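Local coordinates for colicin-m immunity protein (Escherichia coli, PDB 4AEQ), which protects Escherichia coli cells that carry the colicin M plasmid against colicin M, and is seen here as a dimer of its fragment without the N-terminal part, at the interface of chains A and B. Numbering follows the deposited sequence. Chains: chain A/B, Colicin-m immunity protein.

All three contacts press helix 17-42 of one chain against the strands of the other, as expected for a domain-swapped dimer. Contacts 1 and 2 lie side by side, their C-alpha centres about 14 Å apart. In both, chain B packs on the sheet of chain A: contact 1 takes the second and third turns of its helix, contact 2 the first turns and the segment ahead, around B:Pro10 and B:Val15. Contact 3 repeats part of each with chains exchanged: A:Phe23 on B:Tyr86 twins contact 2, A:Asp27 with B:Tyr95 contact 1. It lies about 19 Å and 18 Å from them, between C-alpha centres. Each chain thus completes its partner's fold.

Contact 1: the interface of chains A and B. Residues chain A 35, 47, 49, 71, 73, 82, 95; chain B 24, 27-28.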
loop_
_atom_site.group_PDB
_atom_site.type_symbol
_atom_site.label_atom_id
_atom_site.label_comp_id
_atom_site.label_asym_id
_atom_site.label_seq_id
_atom_site.Cartn_x
_atom_site.Cartn_y
_atom_site.Cartn_z
ATOM N N TRP A 35 7.732 6.719 -0.212
ATOM C CA TRP A 35 7.621 6.863 -1.660
ATOM C C TRP A 35 8.260 8.156 -2.163
ATOM O O TRP A 35 8.973 8.146 -3.180
ATOM C CB TRP A 35 6.169 6.715 -2.121
ATOM C CG TRP A 35 5.650 5.332 -1.881
ATOM C CD1 TRP A 35 4.762 4.943 -0.923
ATOM C CD2 TRP A 35 6.006 4.148 -2.603
ATOM N NE1 TRP A 35 4.536 3.589 -1.009
ATOM C CE2 TRP A 35 5.289 3.079 -2.032
ATOM C CE3 TRP A 35 6.861 3.890 -3.678
ATOM C CZ2 TRP A 35 5.398 1.772 -2.501
ATOM C CZ3 TRP A 35 6.968 2.592 -4.142
ATOM C CH2 TRP A 35 6.240 1.550 -3.556
ATOM N N PRO A 47 11.155 4.805 -12.796
ATOM C CA PRO A 47 12.424 4.084 -12.925
ATOM C C PRO A 47 12.281 2.872 -13.831
ATOM O O PRO A 47 11.166 2.392 -14.042
ATOM C CB PRO A 47 12.706 3.624 -11.493
ATOM C CG PRO A 47 11.372 3.570 -10.841
ATOM C CD PRO A 47 10.597 4.706 -11.437
ATOM N N ILE A 49 12.615 -1.040 -14.416
ATOM C CA ILE A 49 12.511 -2.166 -13.494
ATOM C C ILE A 49 13.262 -3.383 -14.024
ATOM O O ILE A 49 13.050 -3.812 -15.159
ATOM C CB ILE A 49 11.046 -2.564 -13.224
ATOM C CG1 ILE A 49 10.217 -1.362 -12.759
ATOM C CG2 ILE A 49 10.984 -3.678 -12.191
ATOM C CD1 ILE A 49 10.717 -0.743 -11.469
ATOM N N PHE A 71 12.846 -7.117 -7.066
ATOM C CA PHE A 71 13.186 -6.352 -8.259
ATOM C C PHE A 71 14.086 -5.181 -7.904
ATOM O O PHE A 71 14.193 -4.809 -6.742
ATOM C CB PHE A 71 11.927 -5.879 -9.003
ATOM C CG PHE A 71 11.061 -4.936 -8.209
ATOM C CD1 PHE A 71 10.098 -5.422 -7.338
ATOM C CD2 PHE A 71 11.189 -3.565 -8.356
ATOM C CE1 PHE A 71 9.291 -4.560 -6.617
ATOM C CE2 PHE A 71 10.389 -2.697 -7.635
ATOM C CZ PHE A 71 9.439 -3.193 -6.766
ATOM N N ALA A 73 14.888 -1.110 -9.014
ATOM C CA ALA A 73 14.411 0.056 -9.745
ATOM C C ALA A 73 15.591 0.992 -9.985
ATOM O O ALA A 73 16.362 1.259 -9.066
ATOM C CB ALA A 73 13.312 0.761 -8.962
ATOM N N TYR A 82 14.091 -3.892 -4.043
ATOM C CA TYR A 82 12.812 -4.079 -3.364
ATOM C C TYR A 82 12.420 -5.544 -3.332
ATOM O O TYR A 82 12.792 -6.315 -4.226
ATOM C CB TYR A 82 11.693 -3.356 -4.107
ATOM C CG TYR A 82 11.825 -1.865 -4.227
ATOM C CD1 TYR A 82 12.465 -1.294 -5.318
ATOM C CD2 TYR A 82 11.269 -1.022 -3.274
ATOM C CE1 TYR A 82 12.566 0.075 -5.447
ATOM C CE2 TYR A 82 11.370 0.351 -3.395
ATOM C CZ TYR A 82 12.020 0.891 -4.485
ATOM O OH TYR A 82 12.126 2.254 -4.625
ATOM N N TYR A 95 5.724 -3.590 0.229
ATOM C CA TYR A 95 7.118 -3.560 -0.188
ATOM C C TYR A 95 8.090 -3.552 0.980
ATOM O O TYR A 95 7.841 -2.929 2.010
ATOM C CB TYR A 95 7.368 -2.366 -1.115
ATOM C CG TYR A 95 6.557 -2.432 -2.390
ATOM C CD1 TYR A 95 5.271 -1.917 -2.444
ATOM C CD2 TYR A 95 7.073 -3.026 -3.533
ATOM C CE1 TYR A 95 4.519 -1.984 -3.601
ATOM C CE2 TYR A 95 6.328 -3.099 -4.699
ATOM C CZ TYR A 95 5.050 -2.574 -4.725
ATOM O OH TYR A 95 4.297 -2.646 -5.873
ATOM N N VAL B 24 2.978 -6.443 -9.865
ATOM C CA VAL B 24 3.884 -5.734 -8.964
ATOM C C VAL B 24 4.448 -4.471 -9.615
ATOM O O VAL B 24 4.611 -3.447 -8.956
ATOM C CB VAL B 24 5.019 -6.642 -8.484
ATOM C CG1 VAL B 24 6.079 -5.835 -7.743
ATOM C CG2 VAL B 24 4.457 -7.743 -7.594
ATOM N N ASP B 27 1.605 -1.877 -9.770
ATOM C CA ASP B 27 1.384 -1.359 -8.425
ATOM C C ASP B 27 2.491 -0.406 -7.982
ATOM O O ASP B 27 2.225 0.682 -7.457
ATOM C CB ASP B 27 1.264 -2.527 -7.447
ATOM C CG ASP B 27 0.949 -2.079 -6.045
ATOM O OD1 ASP B 27 -0.245 -1.901 -5.736
ATOM O OD2 ASP B 27 1.895 -1.910 -5.254
ATOM N N TYR B 28 3.736 -0.821 -8.191
ATOM C CA TYR B 28 4.891 -0.027 -7.793
ATOM C C TYR B 28 4.913 1.323 -8.501
ATOM O O TYR B 28 5.045 2.369 -7.858
ATOM C CB TYR B 28 6.188 -0.787 -8.075
ATOM C CG TYR B 28 7.438 0.033 -7.846
ATOM C CD1 TYR B 28 7.961 0.200 -6.571
ATOM C CD2 TYR B 28 8.091 0.644 -8.908
ATOM C CE1 TYR B 28 9.107 0.950 -6.363
ATOM C CE2 TYR B 28 9.233 1.394 -8.710
ATOM C CZ TYR B 28 9.738 1.543 -7.440
ATOM O OH TYR B 28 10.877 2.291 -7.251
#
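B:Tyr28 drives its ring into a largely aromatic pocket of chain A. A:Phe71 stands over one face of that ring, its CE2 3.9 Å from B:Tyr28 CD1, with the ring planes 74° apart. A:Tyr82 turns a face to the rim of B:Tyr28, whose CE1 lies 3.5 Å from A:Tyr82 CZ. A:Trp35 meets the same CE1 with the edge of its six-membered ring, through CZ3 at 3.5 Å. On the other rim, A:Pro47 CG is 3.7 Å from B:Tyr28 CE2, and A:Ile49 CD1 lies beside it. The two phenols meet in a weak hydrogen bond of 2.9 Å between B:Tyr28 OH and A:Tyr82 OH. The CG of B:Tyr28 is anti to its backbone N (chi1 173°), which carries the ring into the pocket. One turn earlier, B:Val24 CG1 rests 3.6 Å from A:Phe71 CE1. Nearby, A:Tyr95 OH donates to the carboxylate oxygen B:Asp27 OD2 at 2.6 Å. Behind these contacts, A:Tyr82 CB backs a face of A:Phe71, and A:Trp35 CH2 lies over a face of A:Tyr95; both probably help to position the pocket wall. Helix 17-42 of chain B lies over strands 48-51, 66-74, 79-87 and 92-96 of chain A, and A:Trp35 comes from chain A's own helix.

Contact 2: the interface of chains A and B. Residues chain A 86, 88, 91-93; chain B 10, 15, 20, 23.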
loop_
_atom_site.group_PDB
_atom_site.type_symbol
_atom_site.label_atom_id
_atom_site.label_comp_id
_atom_site.label_asym_id
_atom_site.label_seq_id
_atom_site.Cartn_x
_atom_site.Cartn_y
_atom_site.Cartn_z
ATOM N N TYR A 86 3.371 -9.921 -2.819
ATOM C CA TYR A 86 2.099 -9.802 -3.490
ATOM C C TYR A 86 1.150 -10.792 -2.846
ATOM O O TYR A 86 1.361 -12.004 -2.927
ATOM C CB TYR A 86 2.323 -10.136 -4.969
ATOM C CG TYR A 86 1.087 -10.238 -5.837
ATOM C CD1 TYR A 86 -0.083 -9.563 -5.515
ATOM C CD2 TYR A 86 1.098 -11.013 -6.994
ATOM C CE1 TYR A 86 -1.204 -9.663 -6.319
ATOM C CE2 TYR A 86 -0.016 -11.114 -7.803
ATOM C CZ TYR A 86 -1.164 -10.440 -7.459
ATOM O OH TYR A 86 -2.278 -10.544 -8.261
ATOM N N CYS A 88 -1.994 -12.467 -3.338
ATOM C CA CYS A 88 -2.679 -12.639 -4.612
ATOM C C CYS A 88 -4.189 -12.481 -4.480
ATOM O O CYS A 88 -4.813 -11.735 -5.235
ATOM C CB CYS A 88 -2.322 -14.003 -5.211
ATOM S SG CYS A 88 -0.535 -14.375 -5.180
ATOM N N GLY A 91 -5.215 -8.976 -3.560
ATOM C CA GLY A 91 -4.911 -8.028 -4.615
ATOM C C GLY A 91 -4.171 -6.790 -4.152
ATOM O O GLY A 91 -4.472 -5.681 -4.598
ATOM N N TYR A 92 -3.203 -6.973 -3.259
ATOM C CA TYR A 92 -2.325 -5.874 -2.876
ATOM C C TYR A 92 -0.891 -6.345 -2.699
ATOM O O TYR A 92 -0.632 -7.535 -2.511
ATOM C CB TYR A 92 -2.821 -5.179 -1.607
ATOM C CG TYR A 92 -2.532 -5.922 -0.323
ATOM C CD1 TYR A 92 -3.373 -6.929 0.121
ATOM C CD2 TYR A 92 -1.430 -5.600 0.454
ATOM C CE1 TYR A 92 -3.122 -7.601 1.294
ATOM C CE2 TYR A 92 -1.167 -6.267 1.633
ATOM C CZ TYR A 92 -2.019 -7.269 2.047
ATOM O OH TYR A 92 -1.778 -7.949 3.217
ATOM N N VAL A 93 0.035 -5.397 -2.759
ATOM C CA VAL A 93 1.451 -5.683 -2.593
ATOM C C VAL A 93 1.951 -4.834 -1.445
ATOM O O VAL A 93 1.541 -3.679 -1.307
ATOM C CB VAL A 93 2.249 -5.262 -3.836
ATOM C CG1 VAL A 93 3.727 -5.615 -3.675
ATOM C CG2 VAL A 93 1.664 -5.894 -5.089
ATOM N N PRO B 10 -7.057 -13.943 -7.623
ATOM C CA PRO B 10 -6.641 -15.324 -7.871
ATOM C C PRO B 10 -5.824 -15.879 -6.713
ATOM O O PRO B 10 -5.167 -15.119 -6.003
ATOM C CB PRO B 10 -5.750 -15.192 -9.106
ATOM C CG PRO B 10 -5.197 -13.815 -9.018
ATOM C CD PRO B 10 -6.307 -12.981 -8.449
ATOM N N VAL B 15 -1.355 -17.873 -10.206
ATOM C CA VAL B 15 -0.649 -16.699 -10.709
ATOM C C VAL B 15 0.746 -17.063 -11.196
ATOM O O VAL B 15 1.581 -17.514 -10.417
ATOM C CB VAL B 15 -0.526 -15.610 -9.624
ATOM C CG1 VAL B 15 0.308 -14.438 -10.129
ATOM C CG2 VAL B 15 -1.905 -15.139 -9.194
ATOM N N ALA B 20 2.473 -12.106 -11.886
ATOM C CA ALA B 20 2.901 -11.514 -10.625
ATOM C C ALA B 20 3.794 -10.303 -10.872
ATOM O O ALA B 20 3.618 -9.257 -10.251
ATOM C CB ALA B 20 3.627 -12.547 -9.774
ATOM N N PHE B 23 1.699 -7.403 -12.185
ATOM C CA PHE B 23 0.928 -6.799 -11.103
ATOM C C PHE B 23 1.811 -5.922 -10.219
ATOM O O PHE B 23 1.442 -4.797 -9.862
ATOM C CB PHE B 23 0.249 -7.873 -10.257
ATOM C CG PHE B 23 -0.757 -7.324 -9.284
ATOM C CD1 PHE B 23 -0.347 -6.740 -8.096
ATOM C CD2 PHE B 23 -2.110 -7.379 -9.563
ATOM C CE1 PHE B 23 -1.268 -6.229 -7.206
ATOM C CE2 PHE B 23 -3.036 -6.871 -8.674
ATOM C CZ PHE B 23 -2.614 -6.294 -7.494
#
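B:Phe23 and A:Tyr86 stack face to face. Their ring planes are 16° apart and the centroids 4.3 Å apart. A:Tyr86 CE1 sits over the centre of the B:Phe23 ring, while B:Phe23 CD1 lies toward the rim of the tyrosine, 3.5 Å from A:Tyr86 CE1. The phenol oxygen lies over the phenylalanine's rim, with A:Tyr86 OH 3.4 Å from B:Phe23 CD2. Both side chains have CG anti to the backbone N (chi1 173° in A:Tyr86 and -170° in B:Phe23), and they cross at about a right angle although their rings are nearly parallel. A:Val93 meets the phenylalanine at its edge, with CG2 3.6 Å from B:Phe23 CE1. The ring's tip points to A:Gly91, whose O is 3.5 Å from B:Phe23 CZ. The opposite face of A:Tyr86 is backed by A:Cys88 CA, and B:Pro10 lies next to that cysteine. B:Ala20 CB and B:Val15 CG1 make looser contacts, each 4.1 Å from A:Tyr86, at CD2 and CE2. No polar bond crosses this patch. In the fold, chain A gives the end of strand 79-87, the turn after it and the start of strand 92-96; chain B gives the first turns of helix 17-42, with B:Pro10 ahead of 3-10 helix 12-14 and B:Val15 after it.

Contact 3: the interface of chains A and B. Residues chain A 23-24, 27-28, 31; chain B 86, 91-93, 95.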
loop_
_atom_site.group_PDB
_atom_site.type_symbol
_atom_site.label_atom_id
_atom_site.label_comp_id
_atom_site.label_asym_id
_atom_site.label_seq_id
_atom_site.Cartn_x
_atom_site.Cartn_y
_atom_site.Cartn_z
ATOM N N PHE A 23 -3.832 3.988 13.250
ATOM C CA PHE A 23 -3.241 3.095 12.259
ATOM C C PHE A 23 -3.156 3.768 10.891
ATOM O O PHE A 23 -2.130 3.696 10.206
ATOM C CB PHE A 23 -4.041 1.800 12.152
ATOM C CG PHE A 23 -3.357 0.736 11.340
ATOM C CD1 PHE A 23 -3.373 0.783 9.955
ATOM C CD2 PHE A 23 -2.687 -0.303 11.960
ATOM C CE1 PHE A 23 -2.739 -0.187 9.208
ATOM C CE2 PHE A 23 -2.053 -1.278 11.217
ATOM C CZ PHE A 23 -2.078 -1.220 9.839
ATOM N N VAL A 24 -4.242 4.420 10.496
ATOM C CA VAL A 24 -4.313 5.047 9.179
ATOM C C VAL A 24 -3.351 6.229 9.067
ATOM O O VAL A 24 -2.740 6.442 8.022
ATOM C CB VAL A 24 -5.741 5.485 8.845
ATOM C CG1 VAL A 24 -5.762 6.343 7.584
ATOM C CG2 VAL A 24 -6.632 4.261 8.681
ATOM N N ASP A 27 0.221 4.800 8.857
ATOM C CA ASP A 27 0.408 4.229 7.530
ATOM C C ASP A 27 0.566 5.302 6.454
ATOM O O ASP A 27 1.468 5.233 5.612
ATOM C CB ASP A 27 -0.772 3.315 7.201
ATOM C CG ASP A 27 -0.613 2.618 5.877
ATOM O OD1 ASP A 27 0.023 1.546 5.846
ATOM O OD2 ASP A 27 -1.128 3.138 4.871
ATOM N N TYR A 28 -0.320 6.291 6.484
ATOM C CA TYR A 28 -0.307 7.368 5.502
ATOM C C TYR A 28 1.002 8.149 5.545
ATOM O O TYR A 28 1.649 8.350 4.512
ATOM C CB TYR A 28 -1.487 8.313 5.726
ATOM C CG TYR A 28 -1.454 9.550 4.855
ATOM C CD1 TYR A 28 -1.897 9.511 3.541
ATOM C CD2 TYR A 28 -0.973 10.754 5.351
ATOM C CE1 TYR A 28 -1.866 10.645 2.745
ATOM C CE2 TYR A 28 -0.938 11.889 4.565
ATOM C CZ TYR A 28 -1.386 11.831 3.267
ATOM O OH TYR A 28 -1.349 12.966 2.490
ATOM N N ARG A 31 3.976 6.078 4.367
ATOM C CA ARG A 31 3.952 5.934 2.914
ATOM C C ARG A 31 4.410 7.191 2.189
ATOM O O ARG A 31 5.238 7.129 1.282
ATOM C CB ARG A 31 2.560 5.528 2.441
ATOM C CG ARG A 31 2.176 4.118 2.825
ATOM C CD ARG A 31 0.887 3.706 2.150
ATOM N NE ARG A 31 0.543 2.314 2.424
ATOM C CZ ARG A 31 -0.507 1.688 1.910
ATOM N NH1 ARG A 31 -1.320 2.324 1.087
ATOM N NH2 ARG A 31 -0.738 0.422 2.214
ATOM N N TYR B 86 -9.195 0.594 5.729
ATOM C CA TYR B 86 -8.314 -0.151 6.596
ATOM C C TYR B 86 -8.864 -1.560 6.700
ATOM O O TYR B 86 -9.960 -1.767 7.224
ATOM C CB TYR B 86 -8.314 0.542 7.963
ATOM C CG TYR B 86 -7.584 -0.167 9.084
ATOM C CD1 TYR B 86 -6.545 -1.051 8.827
ATOM C CD2 TYR B 86 -7.937 0.061 10.412
ATOM C CE1 TYR B 86 -5.886 -1.690 9.863
ATOM C CE2 TYR B 86 -7.280 -0.570 11.449
ATOM C CZ TYR B 86 -6.259 -1.446 11.168
ATOM O OH TYR B 86 -5.606 -2.080 12.201
ATOM N N GLY B 91 -4.125 -5.979 8.227
ATOM C CA GLY B 91 -3.197 -4.954 8.667
ATOM C C GLY B 91 -2.630 -4.101 7.550
ATOM O O GLY B 91 -1.438 -3.784 7.552
ATOM N N TYR B 92 -3.478 -3.725 6.598
ATOM C CA TYR B 92 -3.073 -2.770 5.574
ATOM C C TYR B 92 -4.197 -1.802 5.241
ATOM O O TYR B 92 -5.369 -2.074 5.510
ATOM C CB TYR B 92 -2.586 -3.479 4.309
ATOM C CG TYR B 92 -3.684 -4.031 3.429
ATOM C CD1 TYR B 92 -4.245 -5.271 3.686
ATOM C CD2 TYR B 92 -4.142 -3.322 2.330
ATOM C CE1 TYR B 92 -5.237 -5.785 2.883
ATOM C CE2 TYR B 92 -5.136 -3.825 1.517
ATOM C CZ TYR B 92 -5.680 -5.059 1.800
ATOM O OH TYR B 92 -6.672 -5.583 1.006
ATOM N N VAL B 93 -3.826 -0.673 4.654
ATOM C CA VAL B 93 -4.783 0.348 4.258
ATOM C C VAL B 93 -4.609 0.578 2.773
ATOM O O VAL B 93 -3.480 0.575 2.276
ATOM C CB VAL B 93 -4.483 1.685 4.953
ATOM C CG1 VAL B 93 -5.525 2.736 4.573
ATOM C CG2 VAL B 93 -4.407 1.502 6.459
ATOM N N TYR B 95 -5.797 3.473 -0.193
ATOM C CA TYR B 95 -6.326 4.829 -0.208
ATOM C C TYR B 95 -7.087 5.158 -1.481
ATOM O O TYR B 95 -6.715 4.732 -2.573
ATOM C CB TYR B 95 -5.199 5.840 0.031
ATOM C CG TYR B 95 -4.535 5.671 1.379
ATOM C CD1 TYR B 95 -3.476 4.791 1.547
ATOM C CD2 TYR B 95 -4.979 6.379 2.486
ATOM C CE1 TYR B 95 -2.872 4.622 2.778
ATOM C CE2 TYR B 95 -4.380 6.217 3.725
ATOM C CZ TYR B 95 -3.325 5.336 3.863
ATOM O OH TYR B 95 -2.726 5.161 5.088
HETATM O O HOH W 1 -1.005 -0.438 4.644
#
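Helix 17-42 of chain A lies against strand 92-96 of chain B in this part of the swapped dimer, where A:Asp27 meets B:Tyr95. The hydroxyl B:Tyr95 OH donates to A:Asp27 OD2 on its anti lone pair, away from the other oxygen. The ring and carboxylate planes are 18° apart, nearly coplanar. The CG of A:Asp27 is anti to its backbone N (chi1 -176°), which sets the carboxylate at the tyrosine's edge. The same hydroxyl comes within 3.0 Å of A:Tyr28 N, a close approach only, because that amide is taken by A:Val24 O within the helix. The bond from B:Tyr95 OH to A:Val24 O is weak. A water bridges the other carboxylate oxygen to the strand: A:Asp27 OD1 is 2.5 Å from the oxygen of water 1. The backbone N of B:Val93 is 2.8 Å from water 1. A:Arg31 is poorly ordered. As modelled, its NE forms a salt bridge with A:Asp27 OD2 at 3.1 Å, the oxygen lying over a guanidinium face. Its NH2 bond to B:Val93 O, at 2.7 Å, is strongly bent (121° at H) and uncertain. In the fold, the tyrosine bond and the water bridge tie strand 92-96 of chain B alongside the first half of helix 17-42 of chain A.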